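Local coordinates for protein TudS (Uncultured bacterium, PDB 6Z96) that removes sulfur from thiouracil with the help of a [4Fe-4S] cluster, a non-redox desulfuration that appears to pass through a [4Fe-5S] intermediate, at residues K2-V7 and L88-R93; A9-Q14 and F94-E99; L82-C87 and T126-R131. One frame throughout, in Å; residues are numbered along the deposited sequence.

Contact 1. Residues K2-V7 and L88-R93; sequences KEKIIV and LAQGIR
The Schellman motif that closes helix 73-90, with Gly91 at positive phi, swings the chain toward strand 94-96 and sets Gln90, Ile92 and Arg93 against Glu3, Lys4 and Ile6 where strand 5-8 begins. Ile92 supplies the apolar centre. Its CG1 rests 3.7 Å from Lys4 O, and its CG2 faces the Ile6 side chain, 4.3 Å from Ile6 CG2; Leu40 and Cys87 pack on the same isoleucine. Polar pairs flank it. Arg93 NH2 reaches Glu3 OE2 at 2.9 Å in a salt bridge that uses the syn lone pair of OE2, the acceptor lying near the guanidinium plane. The bond is bent, with an N-H...O angle of 141°, and the carboxylate and guanidinium planes are turned 35° apart. Lys4, extended beyond CG, brings NZ to Gln90 OE1 at 2.8 Å, tilted somewhat from the carbonyl plane. A water donates to Glu3 OE1 and to Lys4 O, 2.6 Å away, and accepts from Arg93 N. The arrangement thus joins a buried isoleucine to ion and amide pairs nearer the surface, whose electrostatic pull is probably softened by solvent, while the water links the two backbones where no direct bond between them forms.

Contact 2. Residues A9-Q14 and F94-E99; sequences ACLLGQ and FALLKE. With SF4 (iron/sulfur cluster), chain C.
Cys10 SG sits between its backbone N and carbonyl carbon (chi1 58°), on the cluster iron; Lys98 CG, anti to the backbone N (chi1 175°), lies alongside cluster sulfide S3. Both segments contribute to the iron-sulfur pocket at the C-terminal ends of parallel strands 5-8 and 94-96; residues 42-45, at the end of strand 39-42 and just after it, and Cys104 also belong to it. SG binds the iron FE2 at 2.3 Å, and Lys98 CB lies 3.9 Å from that sulfur and 3.6 Å from S3. The aliphatic part of the lysine therefore runs past the inorganic core, while its ammonium turns elsewhere: the last torsion (chi4 80°) turns NZ back to Glu99 O, 2.8 Å away, and a salt bridge joins NZ to Glu139.

Leu11, next to the ligand cysteine, makes the apolar part of the contact. Its CD2 touches Lys98 CD at 3.7 Å, the two side chains crossing at about a right angle, and its CD1 packs on Leu96 CG at 3.9 Å and on the backbone of 96-98. An alanine in place of Lys98 would probably open a gap beside Leu11 CD2 and S3 and leave Glu139 without its ammonium mate, although CB would still border the cluster. No hydrogen bond spans the two segments; the loop is bonded by its backbone to Phe42, Lys23 and Ile25, and within itself Ala9 O accepts from Leu12 N at 3.1 Å and from Gln14 N at 3.2 Å, which arrive from opposite faces of the carbonyl plane.

Contact 3. Residues L82-C87 and T126-R131; sequences LALGLC and TALLRR
Arg130 NH1 is gripped twice, by Glu122 OE2 in a salt bridge and by Ser106 O in a hydrogen bond, on helix 124-131, whose neighbouring residues Leu128 and Leu129 meet Leu84 of helix 73-90. Thr126 CG2, one turn earlier, lies 3.4 Å above the plane of the Arg130 guanidinium, shifted toward its rim, and Arg130 NH2 donates to Val136 O. These bonds tie segment 126-131 to the loop and strand around it; the contact with segment 82-87 has no hydrogen bond.

The two short helical segments run in roughly the same direction, their axes 9.6 Å apart at closest approach and crossing at -38°. The nearest backbone pair is Leu84 and Leu129, with CA atoms 6.0 Å apart. Leu129 does most of the touching through one methyl. CG lies anti to the carbonyl carbon (chi1 -61°); the CD2 methyl beyond it lies over the turn of 82-87, 3.7 Å from Leu84 CA, 4.4 Å from Ala83 CB and 4.3 Å from Cys87 SG. Leu128 instead has CG anti to the backbone N. Its CD2 stands 4.1 Å from Leu84 CB. The two helices pack on each other while both touch the parallel sheet, as in a layered alpha/beta fold: Ala83 meets Phe42, Cys87 meets Ile6 and Leu129 meets Val136. With methyls meeting side-chain carbons, a sulfur and the helix backbone, the interface depends on shape and exclusion of water, and the directional side-chain bonds of helix 124-131 described here go to its other neighbours.

Overall arrangement
The three contacts interlock around the parallel sheet. Contact 1 holds strand 5-8 and contact 2 its neighbour 94-96, with centres about 14 Å apart: Ile6 O accepts from Leu96 N at 2.8 Å, a probable hydrogen bond. Contacts 1 and 3 use the same helix 73-90, their centres about 11 Å apart, and Ile6 CG2 packs 3.7 Å from Cys87 SG. Leu129 CD1 of contact 3 approaches Ala95 CB of contact 2 at 4.0 Å. Only contact 2 holds cluster-pocket residues, and its Cys10 side chain lies about 6 Å from the bound hydrosulfuric acid. The side chains of Ile6 and Ala83 each stay about 9 Å from the cluster.

Contact 1. Residues K2-V7 and L88-R93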
loop_
_atom_site.group_PDB
_atom_site.type_symbol
_atom_site.label_atom_id
_atom_site.label_comp_id
_atom_site.label_asym_id
_atom_site.label_seq_id
_atom_site.Cartn_x
_atom_site.Cartn_y
_atom_site.Cartn_z
ATOM N N LYS A 2 15.265 13.220 -9.512
ATOM C CA LYS A 2 13.853 12.888 -9.675
ATOM C C LYS A 2 13.675 11.430 -9.235
ATOM O O LYS A 2 13.873 10.494 -10.010
ATOM C CB LYS A 2 13.406 13.104 -11.127
ATOM C CG LYS A 2 13.449 14.575 -11.535
ATOM N N GLU A 3 13.361 11.250 -7.968
ATOM C CA GLU A 3 13.229 9.929 -7.377
ATOM C C GLU A 3 11.908 9.238 -7.739
ATOM O O GLU A 3 10.947 9.887 -8.136
ATOM C CB GLU A 3 13.342 10.051 -5.864
ATOM C CG GLU A 3 14.666 10.631 -5.406
ATOM C CD GLU A 3 14.954 10.410 -3.935
ATOM O OE1 GLU A 3 14.105 9.803 -3.239
ATOM O OE2 GLU A 3 16.040 10.837 -3.479
ATOM N N LYS A 4 11.866 7.925 -7.540
ATOM C CA LYS A 4 10.666 7.126 -7.796
ATOM C C LYS A 4 9.931 6.825 -6.497
ATOM O O LYS A 4 10.487 6.935 -5.410
ATOM C CB LYS A 4 11.038 5.791 -8.449
ATOM C CG LYS A 4 11.802 5.956 -9.753
ATOM C CD LYS A 4 12.117 4.598 -10.298
ATOM C CE LYS A 4 13.050 4.655 -11.483
ATOM N NZ LYS A 4 13.708 3.338 -11.691
ATOM N N ILE A 5 8.650 6.473 -6.620
ATOM C CA ILE A 5 7.867 6.066 -5.468
ATOM C C ILE A 5 7.237 4.709 -5.774
ATOM O O ILE A 5 7.081 4.348 -6.944
ATOM C CB ILE A 5 6.785 7.103 -5.089
ATOM C CG1 ILE A 5 5.642 7.168 -6.118
ATOM C CG2 ILE A 5 7.395 8.496 -4.817
ATOM C CD1 ILE A 5 4.437 8.042 -5.637
ATOM N N ILE A 6 6.826 4.001 -4.708
ATOM C CA ILE A 6 6.040 2.786 -4.888
ATOM C C ILE A 6 4.593 3.211 -4.597
ATOM O O ILE A 6 4.335 4.026 -3.699
ATOM C CB ILE A 6 6.547 1.663 -3.960
ATOM C CG1 ILE A 6 5.795 0.353 -4.202
ATOM C CG2 ILE A 6 6.453 2.043 -2.507
ATOM C CD1 ILE A 6 6.477 -0.864 -3.501
ATOM N N VAL A 7 3.629 2.689 -5.388
ATOM C CA VAL A 7 2.229 3.083 -5.239
ATOM C C VAL A 7 1.341 1.863 -5.223
ATOM O O VAL A 7 1.502 1.010 -6.079
ATOM C CB VAL A 7 1.780 3.973 -6.435
ATOM C CG1 VAL A 7 0.354 4.493 -6.246
ATOM C CG2 VAL A 7 2.746 5.136 -6.661
ATOM N N LEU A 88 14.151 -1.363 -1.834
ATOM C CA LEU A 88 15.608 -1.446 -1.654
ATOM C C LEU A 88 16.317 -1.534 -2.995
ATOM O O LEU A 88 17.313 -0.837 -3.206
ATOM C CB LEU A 88 15.988 -2.624 -0.766
ATOM C CG LEU A 88 15.475 -2.559 0.672
ATOM C CD1 LEU A 88 15.804 -3.838 1.417
ATOM C CD2 LEU A 88 16.019 -1.337 1.413
ATOM N N ALA A 89 15.792 -2.343 -3.918
ATOM C CA ALA A 89 16.419 -2.504 -5.232
ATOM C C ALA A 89 16.395 -1.221 -6.043
ATOM O O ALA A 89 17.357 -0.929 -6.756
ATOM C CB ALA A 89 15.728 -3.618 -6.011
ATOM N N GLN A 90 15.279 -0.485 -5.986
ATOM C CA GLN A 90 15.087 0.723 -6.792
ATOM C C GLN A 90 15.495 2.022 -6.108
ATOM O O GLN A 90 15.351 3.076 -6.728
ATOM C CB GLN A 90 13.609 0.838 -7.239
ATOM C CG GLN A 90 13.134 -0.273 -8.175
ATOM C CD GLN A 90 13.348 0.063 -9.632
ATOM O OE1 GLN A 90 12.984 1.123 -10.115
ATOM N NE2 GLN A 90 13.938 -0.842 -10.369
ATOM N N GLY A 91 15.940 1.962 -4.856
ATOM C CA GLY A 91 16.315 3.148 -4.094
ATOM C C GLY A 91 15.137 4.035 -3.736
ATOM O O GLY A 91 15.270 5.253 -3.646
ATOM N N ILE A 92 13.972 3.436 -3.516
ATOM C CA ILE A 92 12.765 4.167 -3.180
ATOM C C ILE A 92 12.649 4.437 -1.692
ATOM O O ILE A 92 12.805 3.530 -0.877
ATOM C CB ILE A 92 11.547 3.376 -3.720
ATOM C CG1 ILE A 92 11.571 3.369 -5.258
ATOM C CG2 ILE A 92 10.234 3.931 -3.175
ATOM C CD1 ILE A 92 10.463 2.473 -5.907
ATOM N N ARG A 93 12.340 5.690 -1.331
ATOM C CA ARG A 93 12.195 6.050 0.067
ATOM C C ARG A 93 10.800 6.607 0.416
ATOM O O ARG A 93 10.588 7.019 1.551
ATOM C CB ARG A 93 13.329 7.012 0.504
ATOM C CG ARG A 93 13.550 8.171 -0.423
ATOM C CD ARG A 93 15.018 8.644 -0.484
ATOM N NE ARG A 93 15.430 9.453 0.657
ATOM C CZ ARG A 93 16.129 10.583 0.561
ATOM N NH1 ARG A 93 16.485 11.245 1.653
ATOM N NH2 ARG A 93 16.463 11.068 -0.631
HETATM O O HOH W 1 12.074 7.666 -3.485
HETATM O O HOH W 2 14.228 6.516 -6.596
#

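Contact 2. Residues A9-Q14 and F94-E99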
loop_
_atom_site.group_PDB
_atom_site.type_symbol
_atom_site.label_atom_id
_atom_site.label_comp_id
_atom_site.label_asym_id
_atom_site.label_seq_id
_atom_site.Cartn_x
_atom_site.Cartn_y
_atom_site.Cartn_z
ATOM N N ALA A 9 -1.196 -0.579 -6.321
ATOM C CA ALA A 9 -1.661 -0.729 -7.702
ATOM C C ALA A 9 -3.114 -0.324 -7.894
ATOM O O ALA A 9 -3.473 0.200 -8.963
ATOM C CB ALA A 9 -1.426 -2.160 -8.191
ATOM N N CYS A 10 -3.950 -0.521 -6.864
ATOM C CA CYS A 10 -5.357 -0.136 -6.973
ATOM C C CYS A 10 -5.517 1.385 -7.116
ATOM O O CYS A 10 -6.456 1.830 -7.788
ATOM C CB CYS A 10 -6.165 -0.667 -5.799
ATOM S SG CYS A 10 -5.562 -0.096 -4.185
ATOM N N LEU A 11 -4.608 2.171 -6.512
ATOM C CA LEU A 11 -4.711 3.643 -6.636
ATOM C C LEU A 11 -4.430 4.111 -8.059
ATOM O O LEU A 11 -4.819 5.226 -8.417
ATOM C CB LEU A 11 -3.729 4.338 -5.680
ATOM C CG LEU A 11 -4.047 4.144 -4.194
ATOM C CD1 LEU A 11 -2.933 4.779 -3.318
ATOM C CD2 LEU A 11 -5.383 4.786 -3.821
ATOM N N LEU A 12 -3.727 3.305 -8.846
ATOM C CA LEU A 12 -3.471 3.589 -10.270
ATOM C C LEU A 12 -4.579 3.050 -11.193
ATOM O O LEU A 12 -4.448 3.152 -12.422
ATOM C CB LEU A 12 -2.147 2.983 -10.680
ATOM C CG LEU A 12 -0.964 3.551 -9.947
ATOM C CD1 LEU A 12 0.275 2.790 -10.315
ATOM C CD2 LEU A 12 -0.766 5.051 -10.257
ATOM N N GLY A 13 -5.660 2.526 -10.619
ATOM C CA GLY A 13 -6.799 2.031 -11.383
ATOM C C GLY A 13 -6.725 0.568 -11.751
ATOM O O GLY A 13 -7.579 0.085 -12.499
ATOM N N GLN A 14 -5.709 -0.167 -11.248
ATOM C CA GLN A 14 -5.628 -1.593 -11.556
ATOM C C GLN A 14 -6.684 -2.359 -10.781
ATOM O O GLN A 14 -6.908 -2.096 -9.607
ATOM C CB GLN A 14 -4.238 -2.114 -11.293
ATOM C CG GLN A 14 -3.186 -1.354 -12.096
ATOM C CD GLN A 14 -1.875 -2.071 -12.100
ATOM O OE1 GLN A 14 -1.809 -3.281 -11.859
ATOM N NE2 GLN A 14 -0.806 -1.366 -12.431
ATOM N N PHE A 94 9.859 6.626 -0.561
ATOM C CA PHE A 94 8.494 7.109 -0.347
ATOM C C PHE A 94 7.495 6.105 -0.929
ATOM O O PHE A 94 7.723 5.565 -2.009
ATOM C CB PHE A 94 8.265 8.450 -1.062
ATOM C CG PHE A 94 9.199 9.551 -0.610
ATOM C CD1 PHE A 94 8.965 10.239 0.561
ATOM C CD2 PHE A 94 10.312 9.885 -1.357
ATOM C CE1 PHE A 94 9.832 11.250 0.983
ATOM C CE2 PHE A 94 11.171 10.908 -0.941
ATOM C CZ PHE A 94 10.908 11.588 0.217
ATOM N N ALA A 95 6.364 5.919 -0.233
ATOM C CA ALA A 95 5.297 5.043 -0.704
ATOM C C ALA A 95 3.965 5.758 -0.625
ATOM O O ALA A 95 3.711 6.494 0.322
ATOM C CB ALA A 95 5.244 3.774 0.141
ATOM N N LEU A 96 3.106 5.540 -1.623
ATOM C CA LEU A 96 1.747 6.075 -1.621
ATOM C C LEU A 96 0.864 4.830 -1.576
ATOM O O LEU A 96 0.738 4.129 -2.580
ATOM C CB LEU A 96 1.475 6.870 -2.903
ATOM C CG LEU A 96 0.021 7.269 -3.164
ATOM C CD1 LEU A 96 -0.578 8.034 -1.992
ATOM C CD2 LEU A 96 -0.094 8.077 -4.473
ATOM N N LEU A 97 0.290 4.549 -0.408
ATOM C CA LEU A 97 -0.472 3.319 -0.219
ATOM C C LEU A 97 -1.913 3.587 0.149
ATOM O O LEU A 97 -2.223 4.592 0.774
ATOM C CB LEU A 97 0.205 2.443 0.854
ATOM C CG LEU A 97 1.659 2.055 0.590
ATOM C CD1 LEU A 97 2.158 1.058 1.704
ATOM C CD2 LEU A 97 1.854 1.404 -0.793
ATOM N N LYS A 98 -2.803 2.655 -0.224
ATOM C CA LYS A 98 -4.245 2.791 -0.001
ATOM C C LYS A 98 -4.665 2.742 1.471
ATOM O O LYS A 98 -4.416 1.777 2.181
ATOM C CB LYS A 98 -4.976 1.681 -0.806
ATOM C CG LYS A 98 -6.486 1.629 -0.579
ATOM C CD LYS A 98 -7.180 2.807 -1.269
ATOM C CE LYS A 98 -8.624 2.904 -0.802
ATOM N NZ LYS A 98 -8.731 3.580 0.529
ATOM N N GLU A 99 -5.408 3.760 1.906
ATOM C CA GLU A 99 -5.851 3.837 3.294
ATOM C C GLU A 99 -6.862 2.737 3.665
ATOM O O GLU A 99 -7.642 2.297 2.820
ATOM C CB GLU A 99 -6.462 5.231 3.561
ATOM C CG GLU A 99 -6.739 5.513 5.029
ATOM C CD GLU A 99 -5.513 5.419 5.920
ATOM O OE1 GLU A 99 -5.063 4.281 6.195
ATOM O OE2 GLU A 99 -5.044 6.475 6.410
HETATM FE FE1 SF4 C . -5.382 -4.051 -1.570
HETATM FE FE2 SF4 C . -4.714 -2.010 -3.210
HETATM FE FE3 SF4 C . -3.354 -4.397 -3.399
HETATM FE FE4 SF4 C . -2.964 -2.723 -1.255
HETATM S S1 SF4 C . -2.431 -2.342 -3.477
HETATM S S2 SF4 C . -3.228 -4.982 -1.162
HETATM S S3 SF4 C . -5.099 -1.882 -0.950
HETATM S S4 SF4 C . -5.584 -3.996 -3.876
#

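Contact 3. Residues L82-C87 and T126-R131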
loop_
_atom_site.group_PDB
_atom_site.type_symbol
_atom_site.label_atom_id
_atom_site.label_comp_id
_atom_site.label_asym_id
_atom_site.label_seq_id
_atom_site.Cartn_x
_atom_site.Cartn_y
_atom_site.Cartn_z
ATOM N N LEU A 82 8.164 -8.341 -0.216
ATOM C CA LEU A 82 8.431 -8.059 -1.629
ATOM C C LEU A 82 8.329 -6.550 -1.906
ATOM O O LEU A 82 9.089 -6.021 -2.730
ATOM C CB LEU A 82 7.470 -8.846 -2.509
ATOM C CG LEU A 82 7.801 -10.322 -2.555
ATOM C CD1 LEU A 82 6.657 -11.094 -3.198
ATOM C CD2 LEU A 82 9.116 -10.567 -3.324
ATOM N N ALA A 83 7.427 -5.837 -1.208
ATOM C CA ALA A 83 7.346 -4.370 -1.371
ATOM C C ALA A 83 8.658 -3.734 -0.894
ATOM O O ALA A 83 9.226 -2.888 -1.579
ATOM C CB ALA A 83 6.170 -3.802 -0.580
ATOM N N LEU A 84 9.163 -4.200 0.245
ATOM C CA LEU A 84 10.439 -3.705 0.777
ATOM C C LEU A 84 11.575 -4.024 -0.202
ATOM O O LEU A 84 12.412 -3.164 -0.458
ATOM C CB LEU A 84 10.716 -4.356 2.144
ATOM C CG LEU A 84 12.065 -3.988 2.749
ATOM C CD1 LEU A 84 12.121 -2.513 3.063
ATOM C CD2 LEU A 84 12.348 -4.795 3.998
ATOM N N GLY A 85 11.580 -5.236 -0.761
ATOM C CA GLY A 85 12.606 -5.642 -1.720
ATOM C C GLY A 85 12.630 -4.762 -2.945
ATOM O O GLY A 85 13.714 -4.424 -3.437
ATOM N N LEU A 86 11.444 -4.367 -3.446
ATOM C CA LEU A 86 11.376 -3.493 -4.607
ATOM C C LEU A 86 11.929 -2.109 -4.239
ATOM O O LEU A 86 12.692 -1.521 -5.014
ATOM C CB LEU A 86 9.923 -3.389 -5.098
ATOM C CG LEU A 86 9.685 -2.458 -6.257
ATOM C CD1 LEU A 86 10.379 -2.976 -7.493
ATOM C CD2 LEU A 86 8.203 -2.284 -6.529
ATOM N N CYS A 87 11.572 -1.606 -3.049
ATOM C CA CYS A 87 12.087 -0.299 -2.604
ATOM C C CYS A 87 13.601 -0.321 -2.460
ATOM O O CYS A 87 14.253 0.630 -2.883
ATOM C CB CYS A 87 11.436 0.127 -1.299
ATOM S SG CYS A 87 9.686 0.557 -1.472
ATOM N N THR A 126 2.663 -1.298 5.141
ATOM C CA THR A 126 3.030 0.002 5.711
ATOM C C THR A 126 3.933 -0.139 6.935
ATOM O O THR A 126 4.971 0.525 7.016
ATOM C CB THR A 126 1.769 0.731 6.103
ATOM O OG1 THR A 126 1.050 1.001 4.905
ATOM C CG2 THR A 126 2.075 2.046 6.880
ATOM N N ALA A 127 3.585 -1.060 7.839
ATOM C CA ALA A 127 4.399 -1.253 9.050
ATOM C C ALA A 127 5.829 -1.650 8.715
ATOM O O ALA A 127 6.768 -1.105 9.318
ATOM C CB ALA A 127 3.750 -2.309 9.941
ATOM N N LEU A 128 6.010 -2.574 7.755
ATOM C CA LEU A 128 7.349 -3.039 7.415
ATOM C C LEU A 128 8.136 -1.940 6.735
ATOM O O LEU A 128 9.304 -1.707 7.075
ATOM C CB LEU A 128 7.286 -4.309 6.549
ATOM C CG LEU A 128 8.652 -4.888 6.205
ATOM C CD1 LEU A 128 9.340 -5.397 7.464
ATOM C CD2 LEU A 128 8.521 -6.034 5.231
ATOM N N LEU A 129 7.506 -1.206 5.801
ATOM C CA LEU A 129 8.221 -0.121 5.114
ATOM C C LEU A 129 8.639 0.964 6.100
ATOM O O LEU A 129 9.792 1.411 6.043
ATOM C CB LEU A 129 7.355 0.497 4.003
ATOM C CG LEU A 129 6.947 -0.479 2.884
ATOM C CD1 LEU A 129 6.147 0.248 1.816
ATOM C CD2 LEU A 129 8.181 -1.113 2.226
ATOM N N ARG A 130 7.741 1.344 7.024
ATOM C CA ARG A 130 8.084 2.385 8.021
ATOM C C ARG A 130 9.234 1.932 8.927
ATOM O O ARG A 130 10.097 2.739 9.266
ATOM C CB ARG A 130 6.853 2.771 8.849
ATOM C CG ARG A 130 5.918 3.662 8.039
ATOM C CD ARG A 130 4.693 4.073 8.836
ATOM N NE ARG A 130 3.975 5.152 8.158
ATOM C CZ ARG A 130 2.700 5.454 8.376
ATOM N NH1 ARG A 130 1.978 4.740 9.236
ATOM N NH2 ARG A 130 2.124 6.449 7.706
ATOM N N ARG A 131 9.254 0.648 9.300
ATOM C CA ARG A 131 10.311 0.038 10.128
ATOM C C ARG A 131 11.682 0.094 9.438
ATOM O O ARG A 131 12.727 0.057 10.111
ATOM C CB ARG A 131 9.888 -1.407 10.386
ATOM C CG ARG A 131 10.800 -2.295 11.122
ATOM C CD ARG A 131 10.019 -3.546 11.552
ATOM N NE ARG A 131 10.971 -4.571 11.965
ATOM C CZ ARG A 131 11.462 -4.682 13.195
ATOM N NH1 ARG A 131 11.066 -3.853 14.154
ATOM N NH2 ARG A 131 12.347 -5.627 13.477
#